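Local coordinates for protein beta-N-acetylhexosaminidase (Arthrobacter aurescens, PDB 3RCN) that probably hydrolyses terminal non-reducing N-acetyl-D-hexosamine residues from N-acetyl-beta-D-hexosaminides, as a member of glycosyl hydrolase family 20, at residues A[81-86]-A[129-134]; A[107-112]-A[125-130]; A[182-187]-A[221-226]. All coordinates share one frame; numbering follows the deposited sequence.

Interaction 1 (A[81-86]-A[129-134]); sequences RLEVSD and RVSVED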
ATOM      1  N   ARG A  81      10.354  -7.970 -29.529  1.00 41.06           N
ATOM      2  CA  ARG A  81      10.032  -7.105 -30.643  1.00 49.78           C
ATOM      3  C   ARG A  81       8.548  -6.762 -30.513  1.00 47.51           C
ATOM      4  O   ARG A  81       7.739  -7.631 -30.175  1.00 46.65           O
ATOM      5  CB  ARG A  81      10.320  -7.836 -31.952  1.00 57.51           C
ATOM      6  CG  ARG A  81      10.426  -6.940 -33.162  1.00 69.95           C
ATOM      7  CD  ARG A  81      11.005  -7.704 -34.344  1.00 76.89           C
ATOM      8  NE  ARG A  81      10.233  -8.911 -34.636  1.00 81.36           N
ATOM      9  CZ  ARG A  81      10.690 -10.153 -34.476  1.00 80.39           C
ATOM     10  NH1 ARG A  81      11.929 -10.353 -34.041  1.00 76.09           N
ATOM     11  NH2 ARG A  81       9.914 -11.197 -34.764  1.00 75.86           N
ATOM     12  N   LEU A  82       8.183  -5.504 -30.746  1.00 44.59           N
ATOM     13  CA  LEU A  82       6.775  -5.100 -30.636  1.00 43.47           C
ATOM     14  C   LEU A  82       6.254  -4.427 -31.902  1.00 44.86           C
ATOM     15  O   LEU A  82       6.794  -3.425 -32.376  1.00 39.26           O
ATOM     16  CB  LEU A  82       6.542  -4.226 -29.396  1.00 41.82           C
ATOM     17  CG  LEU A  82       5.274  -3.372 -29.304  1.00 43.57           C
ATOM     18  CD1 LEU A  82       4.044  -4.151 -29.690  1.00 50.21           C
ATOM     19  CD2 LEU A  82       5.125  -2.832 -27.900  1.00 42.10           C
ATOM     20  N   GLU A  83       5.186  -4.991 -32.441  1.00 56.14           N
ATOM     21  CA  GLU A  83       4.692  -4.587 -33.746  1.00 65.13           C
ATOM     22  C   GLU A  83       3.215  -4.205 -33.697  1.00 61.73           C
ATOM     23  O   GLU A  83       2.383  -4.980 -33.221  1.00 57.40           O
ATOM     24  CB  GLU A  83       4.913  -5.725 -34.745  1.00 79.39           C
ATOM     25  CG  GLU A  83       4.537  -5.378 -36.163  1.00 92.87           C
ATOM     26  CD  GLU A  83       5.341  -4.215 -36.697  1.00 99.79           C
ATOM     27  OE1 GLU A  83       6.547  -4.120 -36.359  1.00 94.97           O
ATOM     28  OE2 GLU A  83       4.760  -3.395 -37.444  1.00103.60           O
ATOM     29  N   VAL A  84       2.903  -3.009 -34.195  1.00 61.99           N
ATOM     30  CA  VAL A  84       1.528  -2.505 -34.231  1.00 55.23           C
ATOM     31  C   VAL A  84       1.009  -2.325 -35.676  1.00 59.82           C
ATOM     32  O   VAL A  84       1.561  -1.573 -36.476  1.00 61.14           O
ATOM     33  CB  VAL A  84       1.402  -1.200 -33.436  1.00 57.38           C
ATOM     34  CG1 VAL A  84      -0.022  -1.019 -32.932  1.00 59.99           C
ATOM     35  CG2 VAL A  84       2.371  -1.216 -32.269  1.00 55.16           C
ATOM     36  N   SER A  85      -0.116  -2.974 -35.941  1.00 63.94           N
ATOM     37  CA  SER A  85      -0.571  -3.432 -37.255  1.00 63.45           C
ATOM     38  C   SER A  85      -2.083  -3.504 -37.149  1.00 61.07           C
ATOM     39  O   SER A  85      -2.682  -2.771 -36.367  1.00 58.70           O
ATOM     40  CB  SER A  85      -0.026  -4.811 -37.598  1.00 69.00           C
ATOM     41  OG  SER A  85       1.333  -4.743 -37.965  1.00 81.74           O
ATOM     42  N   ASP A  86      -2.702  -4.272 -38.035  1.00 61.03           N
ATOM     43  CA  ASP A  86      -4.075  -4.725 -37.793  1.00 73.82           C
ATOM     44  C   ASP A  86      -4.225  -5.365 -36.381  1.00 59.58           C
ATOM     45  O   ASP A  86      -5.345  -5.496 -35.858  1.00 55.07           O
ATOM     46  CB  ASP A  86      -4.513  -5.716 -38.882  1.00 86.70           C
ATOM     47  CG  ASP A  86      -3.744  -7.040 -38.824  1.00 97.99           C
ATOM     48  OD1 ASP A  86      -2.529  -7.048 -39.133  1.00101.05           O
ATOM     49  OD2 ASP A  86      -4.361  -8.077 -38.482  1.00 98.24           O
ATOM     50  N   ARG A 129       0.733   3.252 -34.149  1.00 57.11           N
ATOM     51  CA  ARG A 129       1.362   2.156 -34.869  1.00 62.85           C
ATOM     52  C   ARG A 129       2.868   2.353 -34.878  1.00 62.91           C
ATOM     53  O   ARG A 129       3.367   3.360 -35.373  1.00 71.43           O
ATOM     54  CB  ARG A 129       0.801   2.026 -36.287  1.00 64.99           C
ATOM     55  CG  ARG A 129      -0.628   1.497 -36.319  1.00 65.50           C
ATOM     56  CD  ARG A 129      -1.040   1.044 -37.710  1.00 65.60           C
ATOM     57  NE  ARG A 129      -2.420   0.568 -37.737  1.00 69.50           N
ATOM     58  CZ  ARG A 129      -3.485   1.370 -37.793  1.00 78.77           C
ATOM     59  NH1 ARG A 129      -3.324   2.690 -37.815  1.00 79.51           N
ATOM     60  NH2 ARG A 129      -4.714   0.862 -37.819  1.00 78.77           N
ATOM     61  N   VAL A 130       3.582   1.386 -34.307  1.00 52.30           N
ATOM     62  CA  VAL A 130       5.035   1.458 -34.191  1.00 51.75           C
ATOM     63  C   VAL A 130       5.687   0.094 -34.359  1.00 57.37           C
ATOM     64  O   VAL A 130       5.034  -0.950 -34.262  1.00 59.52           O
ATOM     65  CB  VAL A 130       5.483   1.989 -32.813  1.00 44.84           C
ATOM     66  CG1 VAL A 130       4.917   3.357 -32.553  1.00 38.49           C
ATOM     67  CG2 VAL A 130       5.072   1.023 -31.715  1.00 40.78           C
ATOM     68  N   SER A 131       6.989   0.117 -34.608  1.00 57.68           N
ATOM     69  CA  SER A 131       7.806  -1.082 -34.552  1.00 60.21           C
ATOM     70  C   SER A 131       8.891  -0.824 -33.523  1.00 58.19           C
ATOM     71  O   SER A 131       9.616   0.171 -33.618  1.00 55.65           O
ATOM     72  CB  SER A 131       8.441  -1.362 -35.913  1.00 69.25           C
ATOM     73  OG  SER A 131       7.533  -1.085 -36.964  1.00 77.05           O
ATOM     74  N   VAL A 132       8.994  -1.706 -32.534  1.00 58.17           N
ATOM     75  CA  VAL A 132      10.036  -1.594 -31.518  1.00 49.07           C
ATOM     76  C   VAL A 132      10.862  -2.871 -31.416  1.00 43.47           C
ATOM     77  O   VAL A 132      10.323  -3.973 -31.438  1.00 48.14           O
ATOM     78  CB  VAL A 132       9.446  -1.295 -30.132  1.00 42.03           C
ATOM     79  CG1 VAL A 132      10.565  -1.020 -29.124  1.00 43.22           C
ATOM     80  CG2 VAL A 132       8.483  -0.137 -30.202  1.00 37.04           C
ATOM     81  N   GLU A 133      12.173  -2.712 -31.299  1.00 41.24           N
ATOM     82  CA  GLU A 133      13.062  -3.839 -31.023  1.00 49.03           C
ATOM     83  C   GLU A 133      13.920  -3.518 -29.811  1.00 48.06           C
ATOM     84  O   GLU A 133      14.579  -2.476 -29.767  1.00 42.53           O
ATOM     85  CB  GLU A 133      13.930  -4.164 -32.237  1.00 61.13           C
ATOM     86  CG  GLU A 133      13.169  -4.858 -33.354  1.00 77.02           C
ATOM     87  CD  GLU A 133      13.971  -4.974 -34.634  1.00 89.13           C
ATOM     88  OE1 GLU A 133      15.219  -4.915 -34.561  1.00 94.91           O
ATOM     89  OE2 GLU A 133      13.348  -5.120 -35.712  1.00 90.47           O
ATOM     90  N   ASP A 134      13.911  -4.418 -28.828  1.00 47.61           N
ATOM     91  CA  ASP A 134      14.431  -4.086 -27.513  1.00 39.28           C
ATOM     92  C   ASP A 134      15.117  -5.250 -26.796  1.00 44.23           C
ATOM     93  O   ASP A 134      14.657  -6.391 -26.862  1.00 45.81           O
ATOM     94  CB  ASP A 134      13.282  -3.569 -26.649  1.00 39.37           C
ATOM     95  CG  ASP A 134      13.719  -2.489 -25.687  1.00 43.55           C
ATOM     96  OD1 ASP A 134      14.933  -2.205 -25.625  1.00 45.23           O
ATOM     97  OD2 ASP A 134      12.849  -1.929 -24.993  1.00 37.62           O
TER
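Leu82 and Val132 form an antiparallel hydrogen-bonded pair at the heart of this contact, which joins neighbouring strands 80-84 and 125-134 in the mixed sheet of the non-catalytic GH20 domain. The antiparallel course is measured directly, the segment axes running 177° apart with a closest approach of 4.6 Å. Leu82 N donates to Val132 O at 2.7 Å, and Val132 N answers to Leu82 O at 2.8 Å. Further along, Val84 N reaches Val130 O at 3.0 Å. CA-H...O contacts from Arg81 to Val132 O and from Ser131 to Leu82 O supplement these bonds.

Apolar contacts lie on the face that carries Leu82 and Val132, whose CB atoms are 4.2 Å apart. Val84 CG2 meets Val130 CG2 at 3.6 Å, and Leu108 of helix 95-109 covers both Leu82 and Val130.

Polar groups occupy the other face. The Glu83 chain bends at chi2 (60°), which swings CD toward Ser131, and Ser131 OG gives OE1 of Glu83 a weak bond at 3.2 Å. An alanine in place of Glu83 removes the carboxylate, and the Ser131 hydroxyl would probably be freer to turn without that weak bond. Arg81 and Glu133 run side by side and point the same way, touching through methylenes, with their charged planes 84° apart. Arg81 NE stays 5.0 Å from Glu133 OE2, whereas Arg81 NH1 forms a salt bridge with Asp72.

The cross-strand grip therefore rests on backbone bonds and aliphatic packing; opposite charges across the pair would contribute at most a longer-range attraction.

Interaction 2 (A[107-112]-A[125-130]); sequences QLLGPA and WSVPRV
The nearest CA atoms across the contact are those of Leu109 and Val127, 5.5 Å apart, and the line from Leu108 CA to Ala112 CA runs 159° from that joining Trp125 CA and Val130 CA, nearly antiparallel. This is helix-on-sheet packing within the alpha/beta non-catalytic domain of the GH20 enzyme: the C-terminal end of helix 95-109 and the turn after it rest against strand 125-134. No hydrogen bond crosses between the segments, so side chains carry the contact.

Leu108 and Leu109 supply most of the share of 107-112. The Leu108 chain is extended at chi2 (178°), which carries CD1 outward to meet Val130 CG2 tip to tip at 3.8 Å. Its other branch, CD2, crosses the Pro128 ring at CG, 4.2 Å away. Pro128 also sets CD 3.6 Å from Leu108 O; its ring nitrogen, a tertiary amide, has no N-H to offer that carbonyl. Leu109 passes slantwise over Val127, with CD2 of Leu109 3.4 Å from CG1 of Val127. Leu109 also touches Leu49 of helix 39-53.

Gly110, the first residue past the helix, has a positive phi of 106°, a conformation in which a CB would jam against the preceding carbonyl oxygen. The chain then turns through Pro111 and brings Ala112 up to Trp125.

Leu109 CB lies 4.1 Å from Trp125 CE3, near the ring plane, while Trp55 makes an edge-to-face pairing with the indole. Ala112 CB touches Trp125 CH2 at 4.0 Å, and the carbonyl Ala112 O lies in the indole plane, 3.8 Å from that same CH2.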
ATOM      1  N   GLN A 107       2.893   1.525 -21.597  1.00 45.76           N
ATOM      2  CA  GLN A 107       3.378   2.886 -21.812  1.00 45.56           C
ATOM      3  C   GLN A 107       2.820   3.490 -23.103  1.00 48.35           C
ATOM      4  O   GLN A 107       2.464   4.669 -23.130  1.00 49.50           O
ATOM      5  CB  GLN A 107       4.900   2.950 -21.803  1.00 49.77           C
ATOM      6  CG  GLN A 107       5.523   2.558 -20.478  1.00 53.89           C
ATOM      7  CD  GLN A 107       6.910   3.134 -20.294  1.00 51.70           C
ATOM      8  OE1 GLN A 107       7.507   3.672 -21.231  1.00 46.68           O
ATOM      9  NE2 GLN A 107       7.427   3.041 -19.077  1.00 54.11           N
ATOM     10  N   LEU A 108       2.732   2.685 -24.161  1.00 46.64           N
ATOM     11  CA  LEU A 108       2.151   3.141 -25.432  1.00 45.63           C
ATOM     12  C   LEU A 108       0.656   3.545 -25.343  1.00 44.28           C
ATOM     13  O   LEU A 108       0.202   4.449 -26.059  1.00 41.98           O
ATOM     14  CB  LEU A 108       2.350   2.087 -26.530  1.00 40.28           C
ATOM     15  CG  LEU A 108       3.732   1.957 -27.166  1.00 40.58           C
ATOM     16  CD1 LEU A 108       3.712   0.835 -28.177  1.00 44.70           C
ATOM     17  CD2 LEU A 108       4.177   3.256 -27.831  1.00 37.50           C
ATOM     18  N   LEU A 109      -0.095   2.876 -24.468  1.00 37.07           N
ATOM     19  CA  LEU A 109      -1.507   3.190 -24.266  1.00 38.83           C
ATOM     20  C   LEU A 109      -1.731   4.443 -23.420  1.00 42.19           C
ATOM     21  O   LEU A 109      -2.799   5.052 -23.494  1.00 57.89           O
ATOM     22  CB  LEU A 109      -2.245   2.007 -23.636  1.00 34.23           C
ATOM     23  CG  LEU A 109      -2.314   0.739 -24.486  1.00 36.13           C
ATOM     24  CD1 LEU A 109      -2.507  -0.494 -23.623  1.00 37.15           C
ATOM     25  CD2 LEU A 109      -3.400   0.825 -25.544  1.00 34.44           C
ATOM     26  N   GLY A 110      -0.732   4.822 -22.628  1.00 33.03           N
ATOM     27  CA  GLY A 110      -0.815   6.000 -21.776  1.00 33.30           C
ATOM     28  C   GLY A 110      -0.995   5.688 -20.298  1.00 41.24           C
ATOM     29  O   GLY A 110      -1.295   4.547 -19.943  1.00 45.85           O
ATOM     30  N   PRO A 111      -0.824   6.705 -19.428  1.00 47.06           N
ATOM     31  CA  PRO A 111      -0.831   6.526 -17.969  1.00 45.74           C
ATOM     32  C   PRO A 111      -2.095   5.874 -17.408  1.00 42.91           C
ATOM     33  O   PRO A 111      -2.007   5.267 -16.334  1.00 44.92           O
ATOM     34  CB  PRO A 111      -0.695   7.960 -17.434  1.00 44.00           C
ATOM     35  CG  PRO A 111      -0.040   8.704 -18.528  1.00 45.94           C
ATOM     36  CD  PRO A 111      -0.600   8.114 -19.791  1.00 47.38           C
ATOM     37  N   ALA A 112      -3.237   5.984 -18.089  1.00 27.16           N
ATOM     38  CA  ALA A 112      -4.467   5.404 -17.532  1.00 34.94           C
ATOM     39  C   ALA A 112      -4.403   3.879 -17.549  1.00 35.23           C
ATOM     40  O   ALA A 112      -5.133   3.195 -16.826  1.00 38.52           O
ATOM     41  CB  ALA A 112      -5.699   5.900 -18.263  1.00 30.12           C
ATOM     42  N   TRP A 125      -9.485   2.625 -26.846  1.00 66.33           N
ATOM     43  CA  TRP A 125      -8.174   3.137 -26.525  1.00 48.58           C
ATOM     44  C   TRP A 125      -7.419   3.017 -27.809  1.00 52.41           C
ATOM     45  O   TRP A 125      -7.783   2.233 -28.680  1.00 56.19           O
ATOM     46  CB  TRP A 125      -7.484   2.303 -25.462  1.00 42.32           C
ATOM     47  CG  TRP A 125      -8.135   2.296 -24.131  1.00 42.90           C
ATOM     48  CD1 TRP A 125      -9.459   2.176 -23.868  1.00 50.71           C
ATOM     49  CD2 TRP A 125      -7.480   2.411 -22.862  1.00 46.87           C
ATOM     50  NE1 TRP A 125      -9.680   2.206 -22.508  1.00 53.88           N
ATOM     51  CE2 TRP A 125      -8.477   2.355 -21.870  1.00 51.48           C
ATOM     52  CE3 TRP A 125      -6.147   2.557 -22.470  1.00 43.92           C
ATOM     53  CZ2 TRP A 125      -8.185   2.436 -20.507  1.00 47.03           C
ATOM     54  CZ3 TRP A 125      -5.860   2.637 -21.117  1.00 45.80           C
ATOM     55  CH2 TRP A 125      -6.872   2.573 -20.154  1.00 46.44           C
ATOM     56  N   SER A 126      -6.361   3.791 -27.943  1.00 57.52           N
ATOM     57  CA  SER A 126      -5.577   3.694 -29.147  1.00 57.06           C
ATOM     58  C   SER A 126      -4.099   3.476 -28.882  1.00 55.97           C
ATOM     59  O   SER A 126      -3.505   4.122 -28.018  1.00 57.42           O
ATOM     60  CB  SER A 126      -5.806   4.925 -30.004  1.00 51.10           C
ATOM     61  OG  SER A 126      -7.132   4.914 -30.475  1.00 60.20           O
ATOM     62  N   VAL A 127      -3.521   2.546 -29.632  1.00 50.91           N
ATOM     63  CA  VAL A 127      -2.082   2.352 -29.657  1.00 59.86           C
ATOM     64  C   VAL A 127      -1.524   2.901 -30.961  1.00 62.59           C
ATOM     65  O   VAL A 127      -1.906   2.451 -32.037  1.00 64.22           O
ATOM     66  CB  VAL A 127      -1.715   0.864 -29.575  1.00 65.36           C
ATOM     67  CG1 VAL A 127      -1.323   0.490 -28.162  1.00 65.94           C
ATOM     68  CG2 VAL A 127      -2.875   0.009 -30.064  1.00 72.04           C
ATOM     69  N   PRO A 128      -0.625   3.890 -30.875  1.00 61.03           N
ATOM     70  CA  PRO A 128       0.017   4.385 -32.095  1.00 63.79           C
ATOM     71  C   PRO A 128       0.710   3.235 -32.822  1.00 58.77           C
ATOM     72  O   PRO A 128       1.201   2.329 -32.161  1.00 55.97           O
ATOM     73  CB  PRO A 128       1.046   5.392 -31.568  1.00 64.45           C
ATOM     74  CG  PRO A 128       1.174   5.110 -30.101  1.00 58.96           C
ATOM     75  CD  PRO A 128      -0.145   4.582 -29.668  1.00 57.17           C
ATOM     76  N   ARG A 129       0.733   3.252 -34.149  1.00 57.11           N
ATOM     77  CA  ARG A 129       1.362   2.156 -34.869  1.00 62.85           C
ATOM     78  C   ARG A 129       2.868   2.353 -34.878  1.00 62.91           C
ATOM     79  O   ARG A 129       3.367   3.360 -35.373  1.00 71.43           O
ATOM     80  CB  ARG A 129       0.801   2.026 -36.287  1.00 64.99           C
ATOM     81  CG  ARG A 129      -0.628   1.497 -36.319  1.00 65.50           C
ATOM     82  CD  ARG A 129      -1.040   1.044 -37.710  1.00 65.60           C
ATOM     83  NE  ARG A 129      -2.420   0.568 -37.737  1.00 69.50           N
ATOM     84  CZ  ARG A 129      -3.485   1.370 -37.793  1.00 78.77           C
ATOM     85  NH1 ARG A 129      -3.324   2.690 -37.815  1.00 79.51           N
ATOM     86  NH2 ARG A 129      -4.714   0.862 -37.819  1.00 78.77           N
ATOM     87  N   VAL A 130       3.582   1.386 -34.307  1.00 52.30           N
ATOM     88  CA  VAL A 130       5.035   1.458 -34.191  1.00 51.75           C
ATOM     89  C   VAL A 130       5.687   0.094 -34.359  1.00 57.37           C
ATOM     90  O   VAL A 130       5.034  -0.950 -34.262  1.00 59.52           O
ATOM     91  CB  VAL A 130       5.483   1.989 -32.813  1.00 44.84           C
ATOM     92  CG1 VAL A 130       4.917   3.357 -32.553  1.00 38.49           C
ATOM     93  CG2 VAL A 130       5.072   1.023 -31.715  1.00 40.78           C
TER

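Interaction 3 (A[182-187]-A[221-226]); sequences WRMQIN and YTQDDL
A single backbone bridge joins Met184 to Tyr221 just ahead of helix 223-235, which opens with a capping box on the outside of the TIM-barrel catalytic domain. Tyr221 N donates to Arg183 O at 2.8 Å, and Gln185 N to Tyr221 O at 3.2 Å.

The tight part is the packing of Met184 on Leu226 and the bond of the Gln223 amide. Selenomethionine Met184 crosses Leu226 obliquely, its CG, SE and CE all against Leu226 CD1, with CE 3.9 Å from that methyl. Ile304 of helix 288-304 closes over both. Arg183 CB lies 4.0 Å from Tyr221 CE2, and the Tyr221 OH bonds to Met152 O. Gln223 turns its amide inward: NE2 reaches Gln185 O at 2.7 Å with an N-H...O angle of 172°, the acceptor lying in the amide plane. A second bond, from NE2 to Glu300 OE1, helps fix the rotation of that buried amide.

The outer side is looser. Exposed Asn187 lies beside Gln223, its ND2 3.5 Å from Gln223 OE1, and the Gln185 side chain runs alongside Thr222 at partly exposed positions.

Asp225 OD2 forms a salt bridge with Arg115 of the second subunit, so the helix start also meets the other chain. The box itself is reciprocal: Thr222 N donates to Asp225 OD1 at 3.0 Å, and Asp225 N to Thr222 OG1, also at 3.0 Å.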
ATOM      1  N   TRP A 182      15.226  -7.328  12.940  1.00 23.50           N
ATOM      2  CA  TRP A 182      15.289  -8.574  12.186  1.00 20.10           C
ATOM      3  C   TRP A 182      13.876  -8.865  11.632  1.00 32.09           C
ATOM      4  O   TRP A 182      12.923  -9.031  12.398  1.00 32.51           O
ATOM      5  CB  TRP A 182      15.757  -9.705  13.109  1.00 26.10           C
ATOM      6  CG  TRP A 182      15.810 -11.067  12.441  1.00 30.78           C
ATOM      7  CD1 TRP A 182      14.749 -11.833  12.064  1.00 25.46           C
ATOM      8  CD2 TRP A 182      16.989 -11.814  12.092  1.00 26.79           C
ATOM      9  NE1 TRP A 182      15.188 -12.999  11.488  1.00 30.78           N
ATOM     10  CE2 TRP A 182      16.558 -13.013  11.493  1.00 27.96           C
ATOM     11  CE3 TRP A 182      18.366 -11.580  12.224  1.00 26.38           C
ATOM     12  CZ2 TRP A 182      17.452 -13.980  11.021  1.00 28.61           C
ATOM     13  CZ3 TRP A 182      19.255 -12.540  11.758  1.00 27.36           C
ATOM     14  CH2 TRP A 182      18.794 -13.722  11.153  1.00 27.21           C
ATOM     15  N   ARG A 183      13.727  -8.875  10.307  1.00 36.71           N
ATOM     16  CA  ARG A 183      12.398  -8.912   9.695  1.00 31.32           C
ATOM     17  C   ARG A 183      11.897 -10.282   9.259  1.00 32.69           C
ATOM     18  O   ARG A 183      10.782 -10.412   8.756  1.00 38.35           O
ATOM     19  CB  ARG A 183      12.332  -7.969   8.494  1.00 31.66           C
ATOM     20  CG  ARG A 183      12.722  -6.545   8.779  1.00 31.14           C
ATOM     21  CD  ARG A 183      12.006  -5.978   9.971  1.00 27.96           C
ATOM     22  NE  ARG A 183      12.508  -4.645  10.278  1.00 27.66           N
ATOM     23  CZ  ARG A 183      12.361  -4.063  11.463  1.00 27.91           C
ATOM     24  NH1 ARG A 183      11.725  -4.710  12.427  1.00 25.65           N
ATOM     25  NH2 ARG A 183      12.855  -2.849  11.689  1.00 17.92           N
HETATM   26  N   MSE A 184      12.701 -11.313   9.419  1.00 34.07           N
HETATM   27  CA  MSE A 184      12.279 -12.595   8.883  1.00 33.53           C
HETATM   28  C   MSE A 184      11.982 -13.640   9.955  1.00 34.80           C
HETATM   29  O   MSE A 184      12.828 -13.973  10.781  1.00 43.53           O
HETATM   30  CB  MSE A 184      13.291 -13.120   7.873  1.00 31.79           C
HETATM   31  CG  MSE A 184      12.800 -14.378   7.201  1.00 34.68           C
HETATM   32 SE   MSE A 184      14.196 -15.329   6.234  0.61 30.17          SE
HETATM   33  CE  MSE A 184      13.121 -16.858   5.662  1.00 25.70           C
ATOM     34  N   GLN A 185      10.767 -14.156   9.927  1.00 26.73           N
ATOM     35  CA  GLN A 185      10.352 -15.156  10.890  1.00 34.79           C
ATOM     36  C   GLN A 185      11.071 -16.475  10.623  1.00 42.78           C
ATOM     37  O   GLN A 185      11.065 -16.980   9.493  1.00 41.68           O
ATOM     38  CB  GLN A 185       8.846 -15.340  10.811  1.00 31.83           C
ATOM     39  CG  GLN A 185       8.329 -16.610  11.427  1.00 40.62           C
ATOM     40  CD  GLN A 185       6.846 -16.793  11.151  1.00 47.52           C
ATOM     41  OE1 GLN A 185       6.005 -16.586  12.040  1.00 45.96           O
ATOM     42  NE2 GLN A 185       6.511 -17.170   9.906  1.00 40.14           N
ATOM     43  N   ILE A 186      11.716 -17.004  11.664  1.00 39.08           N
ATOM     44  CA  ILE A 186      12.402 -18.290  11.598  1.00 34.69           C
ATOM     45  C   ILE A 186      11.755 -19.222  12.614  1.00 37.80           C
ATOM     46  O   ILE A 186      11.683 -18.913  13.804  1.00 40.82           O
ATOM     47  CB  ILE A 186      13.900 -18.174  11.929  1.00 36.24           C
ATOM     48  CG1 ILE A 186      14.603 -17.185  11.004  1.00 31.35           C
ATOM     49  CG2 ILE A 186      14.567 -19.520  11.800  1.00 41.61           C
ATOM     50  CD1 ILE A 186      14.662 -17.636   9.572  1.00 30.02           C
ATOM     51  N   ASN A 187      11.278 -20.359  12.130  1.00 35.78           N
ATOM     52  CA  ASN A 187      10.498 -21.283  12.939  1.00 42.08           C
ATOM     53  C   ASN A 187      11.277 -21.873  14.110  1.00 43.91           C
ATOM     54  O   ASN A 187      10.723 -22.086  15.182  1.00 44.50           O
ATOM     55  CB  ASN A 187       9.925 -22.409  12.061  1.00 52.78           C
ATOM     56  CG  ASN A 187       8.893 -21.910  11.036  1.00 61.44           C
ATOM     57  OD1 ASN A 187       8.141 -20.950  11.281  1.00 58.75           O
ATOM     58  ND2 ASN A 187       8.859 -22.571   9.879  1.00 61.88           N
ATOM     59  N   TYR A 221       8.067 -10.029   8.394  1.00 21.36           N
ATOM     60  CA  TYR A 221       7.355 -10.864   7.453  1.00 23.89           C
ATOM     61  C   TYR A 221       7.298 -12.293   7.965  1.00 24.99           C
ATOM     62  O   TYR A 221       8.257 -12.784   8.535  1.00 31.84           O
ATOM     63  CB  TYR A 221       8.024 -10.784   6.094  1.00 30.89           C
ATOM     64  CG  TYR A 221       8.330  -9.355   5.707  1.00 29.29           C
ATOM     65  CD1 TYR A 221       7.314  -8.483   5.321  1.00 26.31           C
ATOM     66  CD2 TYR A 221       9.625  -8.870   5.740  1.00 27.94           C
ATOM     67  CE1 TYR A 221       7.595  -7.168   4.965  1.00 28.09           C
ATOM     68  CE2 TYR A 221       9.916  -7.561   5.392  1.00 30.86           C
ATOM     69  CZ  TYR A 221       8.901  -6.715   5.005  1.00 33.74           C
ATOM     70  OH  TYR A 221       9.197  -5.413   4.661  1.00 36.88           O
ATOM     71  N   THR A 222       6.152 -12.941   7.806  1.00 31.19           N
ATOM     72  CA  THR A 222       6.034 -14.344   8.140  1.00 31.06           C
ATOM     73  C   THR A 222       6.553 -15.054   6.931  1.00 32.60           C
ATOM     74  O   THR A 222       6.848 -14.419   5.917  1.00 34.02           O
ATOM     75  CB  THR A 222       4.573 -14.776   8.295  1.00 35.80           C
ATOM     76  OG1 THR A 222       3.913 -14.625   7.035  1.00 34.23           O
ATOM     77  CG2 THR A 222       3.856 -13.956   9.367  1.00 19.85           C
ATOM     78  N   GLN A 223       6.614 -16.376   7.004  1.00 39.86           N
ATOM     79  CA  GLN A 223       7.189 -17.131   5.903  1.00 40.71           C
ATOM     80  C   GLN A 223       6.229 -17.083   4.727  1.00 35.80           C
ATOM     81  O   GLN A 223       6.646 -16.993   3.572  1.00 37.56           O
ATOM     82  CB  GLN A 223       7.524 -18.560   6.330  1.00 38.79           C
ATOM     83  CG  GLN A 223       8.379 -18.604   7.595  1.00 44.34           C
ATOM     84  CD  GLN A 223       9.499 -19.650   7.544  1.00 44.41           C
ATOM     85  OE1 GLN A 223       9.345 -20.727   6.957  1.00 41.13           O
ATOM     86  NE2 GLN A 223      10.629 -19.328   8.162  1.00 35.18           N
ATOM     87  N   ASP A 224       4.938 -17.103   5.035  1.00 34.29           N
ATOM     88  CA  ASP A 224       3.913 -16.985   4.009  1.00 32.07           C
ATOM     89  C   ASP A 224       3.941 -15.625   3.320  1.00 31.83           C
ATOM     90  O   ASP A 224       3.655 -15.520   2.127  1.00 36.35           O
ATOM     91  CB  ASP A 224       2.544 -17.259   4.596  1.00 38.60           C
ATOM     92  CG  ASP A 224       2.218 -18.729   4.622  1.00 47.11           C
ATOM     93  OD1 ASP A 224       2.846 -19.470   3.838  1.00 47.15           O
ATOM     94  OD2 ASP A 224       1.332 -19.138   5.411  1.00 52.47           O
ATOM     95  N   ASP A 225       4.295 -14.588   4.076  1.00 28.60           N
ATOM     96  CA  ASP A 225       4.417 -13.246   3.528  1.00 31.11           C
ATOM     97  C   ASP A 225       5.595 -13.181   2.561  1.00 32.09           C
ATOM     98  O   ASP A 225       5.502 -12.583   1.485  1.00 30.77           O
ATOM     99  CB  ASP A 225       4.617 -12.214   4.645  1.00 41.74           C
ATOM    100  CG  ASP A 225       3.397 -12.066   5.550  1.00 56.45           C
ATOM    101  OD1 ASP A 225       3.609 -11.721   6.734  1.00 61.71           O
ATOM    102  OD2 ASP A 225       2.241 -12.276   5.094  1.00 58.57           O
ATOM    103  N   LEU A 226       6.710 -13.792   2.954  1.00 27.06           N
ATOM    104  CA  LEU A 226       7.889 -13.800   2.108  1.00 25.86           C
ATOM    105  C   LEU A 226       7.640 -14.621   0.859  1.00 21.55           C
ATOM    106  O   LEU A 226       8.000 -14.216  -0.233  1.00 26.47           O
ATOM    107  CB  LEU A 226       9.096 -14.325   2.875  1.00 27.88           C
ATOM    108  CG  LEU A 226       9.486 -13.395   4.022  1.00 26.72           C
ATOM    109  CD1 LEU A 226      10.465 -14.063   4.964  1.00 28.42           C
ATOM    110  CD2 LEU A 226      10.058 -12.127   3.468  1.00 23.50           C
TER

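How the interactions relate
Interactions 1 and 2 form one continuous piece of the non-catalytic domain, their centres 12 Å apart. They share Arg129 and Val130 on strand 125-134, which pairs with strand 80-84 along its later part and receives helix 95-109 along its earlier part. They also touch directly: Leu82 CD2 packs on Leu108 CD1 at 3.9 Å, and Val84 CG1 on Pro128 O at 3.6 Å. Interaction 3 is separate, in the catalytic barrel, with its centre about 43 Å from that of interaction 1 and about 40 Å from that of interaction 2. None of the three lies at Glu316, the predicted proton donor; interaction 3 merely shares its domain.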